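Local coordinates for protein O-ureido-L-serine synthase (Streptomyces lavendulae, PDB 3X44) that catalyses the pyridoxal-phosphate-dependent addition of hydroxyurea to O-acetyl-L-serine, giving O-ureido-L-serine on the way to the antibiotic D-cycloserine, and also makes cysteine from sulfide, at residues A[90-95]-A[126-131]; A[104-107]-A[111-114]; A[240-245]-A[269-274]. The protein carries 1 engineered substitution. All coordinates share one frame; numbering follows the deposited sequence.

Contact 1: residues A[90-95]-A[126-131]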
# COMPACT_ATOMS: atom_id res chain seq x y z
N VAL A 90 -29.88 -2.95 15.14
CA VAL A 90 -30.37 -2.77 16.50
C VAL A 90 -29.34 -3.36 17.45
O VAL A 90 -29.10 -4.56 17.43
CB VAL A 90 -31.70 -3.52 16.75
CG1 VAL A 90 -32.22 -3.20 18.14
CG2 VAL A 90 -32.71 -3.16 15.69
N ALA A 91 -28.76 -2.52 18.30
CA ALA A 91 -27.76 -2.98 19.25
C ALA A 91 -28.37 -3.28 20.62
O ALA A 91 -29.22 -2.54 21.10
CB ALA A 91 -26.66 -1.93 19.41
N VAL A 92 -27.94 -4.39 21.21
CA VAL A 92 -28.39 -4.82 22.53
C VAL A 92 -27.13 -4.68 23.37
O VAL A 92 -26.23 -5.50 23.26
CB VAL A 92 -28.84 -6.29 22.53
CG1 VAL A 92 -29.01 -6.79 23.96
CG2 VAL A 92 -30.16 -6.43 21.77
N MET A 93 -27.07 -3.66 24.21
CA MET A 93 -25.87 -3.40 25.00
C MET A 93 -26.08 -3.15 26.48
O MET A 93 -27.04 -2.50 26.88
CB MET A 93 -25.13 -2.22 24.37
CG MET A 93 -23.77 -1.93 24.97
SD MET A 93 -22.89 -0.74 23.94
CE MET A 93 -24.06 0.64 23.89
N GLY A 94 -25.16 -3.66 27.30
CA GLY A 94 -25.25 -3.46 28.73
C GLY A 94 -25.25 -1.97 29.00
O GLY A 94 -24.59 -1.21 28.30
N ASP A 95 -25.98 -1.54 30.03
CA ASP A 95 -26.07 -0.11 30.34
C ASP A 95 -24.82 0.50 30.97
O ASP A 95 -24.76 1.72 31.14
CB ASP A 95 -27.25 0.14 31.27
CG ASP A 95 -27.12 -0.60 32.60
OD1 ASP A 95 -26.08 -1.25 32.83
OD2 ASP A 95 -28.07 -0.52 33.40
N LEU A 126 -29.76 -13.34 25.18
CA LEU A 126 -31.11 -13.83 25.32
C LEU A 126 -32.07 -12.77 24.81
O LEU A 126 -33.02 -13.08 24.09
CB LEU A 126 -31.40 -14.17 26.78
CG LEU A 126 -30.97 -15.60 27.11
CD1 LEU A 126 -30.88 -15.80 28.61
CD2 LEU A 126 -31.98 -16.57 26.49
N ILE A 127 -31.81 -11.52 25.15
CA ILE A 127 -32.66 -10.43 24.71
C ILE A 127 -32.59 -10.33 23.19
O ILE A 127 -33.61 -10.24 22.51
CB ILE A 127 -32.23 -9.07 25.32
CG1 ILE A 127 -32.53 -9.06 26.82
CG2 ILE A 127 -32.97 -7.92 24.63
CD1 ILE A 127 -31.92 -7.88 27.55
N ALA A 128 -31.37 -10.36 22.67
CA ALA A 128 -31.16 -10.30 21.23
C ALA A 128 -31.91 -11.44 20.53
O ALA A 128 -32.56 -11.23 19.51
CB ALA A 128 -29.67 -10.39 20.93
N ASP A 129 -31.83 -12.64 21.10
CA ASP A 129 -32.50 -13.80 20.53
C ASP A 129 -34.01 -13.63 20.54
O ASP A 129 -34.69 -13.93 19.56
CB ASP A 129 -32.10 -15.07 21.30
CG ASP A 129 -30.68 -15.53 20.99
OD1 ASP A 129 -30.13 -16.32 21.78
OD2 ASP A 129 -30.12 -15.10 19.96
N GLU A 130 -34.53 -13.15 21.66
CA GLU A 130 -35.96 -12.93 21.81
C GLU A 130 -36.49 -11.92 20.80
O GLU A 130 -37.56 -12.10 20.22
CB GLU A 130 -36.28 -12.47 23.24
CG GLU A 130 -36.26 -13.60 24.27
CD GLU A 130 -36.47 -13.11 25.70
OE1 GLU A 130 -36.63 -11.88 25.91
OE2 GLU A 130 -36.46 -13.96 26.62
N LEU A 131 -35.73 -10.84 20.59
CA LEU A 131 -36.14 -9.81 19.64
C LEU A 131 -36.18 -10.35 18.22
O LEU A 131 -37.09 -10.05 17.45
CB LEU A 131 -35.16 -8.63 19.67
CG LEU A 131 -35.09 -7.84 20.97
CD1 LEU A 131 -33.91 -6.88 20.92
CD2 LEU A 131 -36.41 -7.10 21.18
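Val92, in the middle of a strand, presses both of its methyl groups into one face of helix 120-135, and every side-chain contact between 90-95 and 126-131 passes through it. The two methyls divide the work. CG1 of Val92 lies 4.2 Å from CG2 of Ile127, the side chains crossing obliquely, while CG2 of Val92 reaches the next turn and approaches CD1 of Leu131 to 3.9 Å. Between these two, the helix offers its backbone: CG2 of Val92 is 4.0 Å from CA of Ala128 and 4.1 Å from its CB, so the short alanine side chain lets the valine come up against the helix itself. The division follows from the valine rotamer, with CG1 anti to the backbone N (chi1 167°) and CG2 anti to the carbonyl carbon, which spreads the methyls over successive turns. Ile127 and Leu131, one turn apart and joined by the bond from N of Leu131 to O of Ile127 (2.9 Å), thus border the spot where Val92 lands. No hydrogen bond crosses the contact; it is wholly apolar. The axes of strand 90-94 and helix segment 126-131 come within 8.9 Å and run nearly antiparallel, at 155°. Asp129 makes salt bridges with Arg139 and Arg141, and Leu131 packs on Leu315 of the second subunit. Strand 88-94 lies between strands 65-70 and 111-115 of the parallel sheet; helix 120-135 covers one side of it, where Val67, Cys69 and Phe115 flank Val92. On the opposite side of the sheet, Ala91 and Met93 meet helix 99-107.

Contact 2: residues A[104-107]-A[111-114]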
# COMPACT_ATOMS: atom_id res chain seq x y z
N LEU A 104 -22.08 6.54 19.26
CA LEU A 104 -21.52 6.12 17.99
C LEU A 104 -22.51 5.24 17.24
O LEU A 104 -22.71 5.40 16.03
CB LEU A 104 -20.19 5.38 18.21
CG LEU A 104 -18.97 6.30 18.33
CD1 LEU A 104 -17.69 5.48 18.24
CD2 LEU A 104 -19.00 7.34 17.22
N ILE A 105 -23.13 4.32 17.96
CA ILE A 105 -24.12 3.44 17.35
C ILE A 105 -25.22 4.32 16.76
O ILE A 105 -25.65 4.13 15.62
CB ILE A 105 -24.70 2.46 18.38
CG1 ILE A 105 -23.61 1.46 18.80
CG2 ILE A 105 -25.90 1.72 17.79
CD1 ILE A 105 -23.91 0.65 20.05
N ARG A 106 -25.66 5.31 17.54
CA ARG A 106 -26.70 6.22 17.10
C ARG A 106 -26.28 7.00 15.86
O ARG A 106 -27.08 7.19 14.94
CB ARG A 106 -27.05 7.21 18.22
CG ARG A 106 -27.75 6.57 19.40
CD ARG A 106 -29.21 6.33 19.08
NE ARG A 106 -29.99 6.09 20.29
CZ ARG A 106 -31.19 5.52 20.31
NH1 ARG A 106 -31.75 5.12 19.17
NH2 ARG A 106 -31.82 5.33 21.46
N ALA A 107 -25.03 7.45 15.84
CA ALA A 107 -24.51 8.23 14.72
C ALA A 107 -24.66 7.50 13.39
O ALA A 107 -25.04 8.10 12.38
CB ALA A 107 -23.05 8.58 14.96
N LYS A 111 -30.05 1.38 16.29
CA LYS A 111 -31.04 1.48 17.35
C LYS A 111 -30.35 0.95 18.59
O LYS A 111 -29.37 0.22 18.48
CB LYS A 111 -32.27 0.63 17.02
CG LYS A 111 -33.15 1.20 15.91
CD LYS A 111 -33.92 2.43 16.39
CE LYS A 111 -34.38 3.29 15.21
NZ LYS A 111 -35.24 4.42 15.65
N LEU A 112 -30.86 1.32 19.76
CA LEU A 112 -30.26 0.93 21.03
C LEU A 112 -31.21 0.29 22.03
O LEU A 112 -32.25 0.85 22.37
CB LEU A 112 -29.62 2.17 21.66
CG LEU A 112 -28.69 2.04 22.86
CD1 LEU A 112 -27.57 1.06 22.57
CD2 LEU A 112 -28.13 3.42 23.17
N VAL A 113 -30.85 -0.91 22.50
CA VAL A 113 -31.64 -1.63 23.49
C VAL A 113 -30.68 -1.89 24.66
O VAL A 113 -29.77 -2.71 24.56
CB VAL A 113 -32.16 -3.00 22.95
CG1 VAL A 113 -32.83 -3.78 24.07
CG2 VAL A 113 -33.16 -2.77 21.82
N LEU A 114 -30.88 -1.17 25.75
CA LEU A 114 -30.01 -1.33 26.91
C LEU A 114 -30.60 -2.31 27.91
O LEU A 114 -31.81 -2.55 27.93
CB LEU A 114 -29.78 0.03 27.59
CG LEU A 114 -29.28 1.16 26.68
CD1 LEU A 114 -29.09 2.44 27.49
CD2 LEU A 114 -27.97 0.73 26.02
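Arg106 reaches from the end of helix 99-107 to lay its guanidinium over the start of strand 111-115. From CB, CG stands anti to the carbonyl carbon (chi1 -69°), and the chain then bends at chi2 (-78°), bringing the rest toward the strand. NE comes to 4.2 Å from CB of Leu112, and CZ and NH2 each close to 3.9 Å of that same CB, which sits over one face of the guanidinium, displaced toward its rim. The two side chains cross at about a right angle. NH1 lies beside the backbone at the Lys111-Leu112 junction, 3.9 Å from N of Leu112 and 4.1 Å from CA of Lys111. None of these is a hydrogen bond; the polar partners belong to the second subunit, where Arg106 NH2 forms a salt bridge with Asp311 and NE bonds to O of Asp307. Lys111 NZ is 5.0 Å from Arg106 NH1; Asp311 of the second subunit probably eases the like charges, and Lys111 makes a cation-pi contact with Trp314 of that subunit. On the buried side, Ile105 puts CG2 3.8 Å from O of Lys111, and its CD1 is a looser 4.5 Å from CD1 of Leu112. The contact is the return step of the beta-alpha-beta crossover 88-94, 99-107, 111-115, whose last strand gives backbone N-H bonds, from Leu112 and Leu114, to Asp311 and Ser310 of the second subunit.

Contact 3: residues A[240-245]-A[269-274]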
# COMPACT_ATOMS: atom_id res chain seq x y z
N VAL A 240 -3.02 -16.10 30.84
CA VAL A 240 -2.69 -15.23 31.97
C VAL A 240 -3.80 -14.25 32.33
O VAL A 240 -4.85 -14.21 31.69
CB VAL A 240 -1.42 -14.41 31.66
CG1 VAL A 240 -0.25 -15.35 31.39
CG2 VAL A 240 -1.68 -13.52 30.44
N THR A 241 -3.55 -13.45 33.38
CA THR A 241 -4.50 -12.44 33.82
C THR A 241 -3.83 -11.07 33.81
O THR A 241 -2.60 -10.96 33.78
CB THR A 241 -5.00 -12.69 35.25
OG1 THR A 241 -3.88 -12.84 36.13
CG2 THR A 241 -5.88 -13.93 35.30
N MET A 242 -4.66 -10.04 33.84
CA MET A 242 -4.20 -8.65 33.86
C MET A 242 -5.29 -7.85 34.56
O MET A 242 -6.47 -7.98 34.23
CB MET A 242 -3.98 -8.13 32.44
CG MET A 242 -3.68 -6.63 32.36
SD MET A 242 -2.28 -6.12 33.41
CE MET A 242 -0.93 -7.07 32.67
N ASP A 243 -4.91 -7.05 35.54
CA ASP A 243 -5.88 -6.25 36.28
C ASP A 243 -6.22 -4.99 35.50
O ASP A 243 -5.36 -4.41 34.82
CB ASP A 243 -5.33 -5.91 37.67
CG ASP A 243 -4.18 -4.94 37.61
OD1 ASP A 243 -3.05 -5.40 37.38
OD2 ASP A 243 -4.42 -3.73 37.79
N GLU A 244 -7.47 -4.56 35.61
CA GLU A 244 -7.94 -3.39 34.88
C GLU A 244 -7.18 -2.09 35.13
O GLU A 244 -6.98 -1.32 34.20
CB GLU A 244 -9.43 -3.18 35.15
CG GLU A 244 -9.81 -3.04 36.62
CD GLU A 244 -11.30 -3.21 36.83
OE1 GLU A 244 -11.84 -2.66 37.82
OE2 GLU A 244 -11.95 -3.88 36.00
N VAL A 245 -6.76 -1.85 36.37
CA VAL A 245 -6.03 -0.63 36.69
C VAL A 245 -4.70 -0.59 35.95
O VAL A 245 -4.36 0.43 35.32
CB VAL A 245 -5.77 -0.52 38.21
CG1 VAL A 245 -5.13 0.83 38.54
CG2 VAL A 245 -7.08 -0.67 38.97
N THR A 269 -3.22 -5.70 26.84
CA THR A 269 -2.31 -6.52 26.04
C THR A 269 -0.87 -6.01 26.11
O THR A 269 0.06 -6.79 26.30
CB THR A 269 -2.75 -6.59 24.56
OG1 THR A 269 -2.78 -5.26 24.01
CG2 THR A 269 -4.14 -7.20 24.44
N VAL A 270 -0.70 -4.70 25.97
CA VAL A 270 0.63 -4.12 26.05
C VAL A 270 1.25 -4.40 27.42
O VAL A 270 2.43 -4.77 27.51
CB VAL A 270 0.59 -2.61 25.81
CG1 VAL A 270 1.97 -2.00 26.08
CG2 VAL A 270 0.13 -2.33 24.39
N ALA A 271 0.45 -4.21 28.47
CA ALA A 271 0.89 -4.43 29.85
C ALA A 271 1.40 -5.86 30.00
O ALA A 271 2.48 -6.10 30.54
CB ALA A 271 -0.28 -4.19 30.81
N THR A 272 0.61 -6.81 29.50
CA THR A 272 0.99 -8.21 29.57
C THR A 272 2.30 -8.43 28.83
O THR A 272 3.21 -9.07 29.35
CB THR A 272 -0.09 -9.10 28.95
OG1 THR A 272 -1.20 -9.19 29.86
CG2 THR A 272 0.45 -10.50 28.67
N ALA A 273 2.38 -7.88 27.62
CA ALA A 273 3.58 -8.01 26.79
C ALA A 273 4.81 -7.44 27.49
O ALA A 273 5.90 -8.03 27.43
CB ALA A 273 3.37 -7.31 25.45
N LEU A 274 4.63 -6.30 28.15
CA LEU A 274 5.73 -5.65 28.85
C LEU A 274 6.16 -6.52 30.02
O LEU A 274 7.34 -6.59 30.36
CB LEU A 274 5.30 -4.26 29.34
CG LEU A 274 5.21 -3.15 28.29
CD1 LEU A 274 4.61 -1.90 28.91
CD2 LEU A 274 6.60 -2.85 27.74
O HOH W 1 -0.47 -10.66 32.11
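Met242 and Thr272 run alongside each other head to tail, the methionine folding over the helix so that its terminal methyl reaches both Thr272 and Ala271. CE of Met242 is 3.5 Å from OG1 of Thr272 and equally 3.5 Å from CB of Ala271, the latter tighter than a usual carbon-carbon contact; SD of Met242 follows at 3.8 Å from the same alanine CB. Bends at chi2 (54°) and chi3 (62°) curl the thioether into this hooked shape. Its root lies near the threonine too, with Met242 CB 3.9 Å from Thr272 OG1. The other branch of Thr272 serves a second neighbour: CG2 of Thr272 meets CG2 of Val240 at 4.1 Å, so the threonine turns its hydroxyl to the methionine and its methyl to the valine. That buried hydroxyl is not left to carbon alone. One water bridges it to the strand, donating to O of Thr241 at 2.7 Å and lying 2.8 Å from OG1 of Thr272, which also makes a weak bond to O of Ala268 within its helix. The axes of strand 240-242 and helix 269-274 run at 120°. Strand 238-242 is the outermost strand of the larger sheet within this chain and pairs with strand 197-203, whose Val199 and Leu201 touch both Val240 and Thr272. Helix 244-257, begun by the N-cap Asp243, packs through Thr246 and Thr250 against Ala271 on helix 264-278.

In the fold
Of the paired segments, that on strand 88-94 comes first from the N terminus and opens contact 1. The chain then runs through helix 99-107 and a short turn into strand 111-115, closing the brief loop of contact 2, before helix 120-135 returns to close contact 1 around it. The two touch directly: Ala91 pairs with Lys111 and Val113, and Met93 packs on Leu112 and Leu114. Together they set helices 99-107 and 120-135 against opposite faces of the four-stranded sheet, and both meet the second subunit. Contact 3 follows later, in series, with its centre about 30 Å from each of the others; it ties helix 264-278 to the border of the six-stranded sheet.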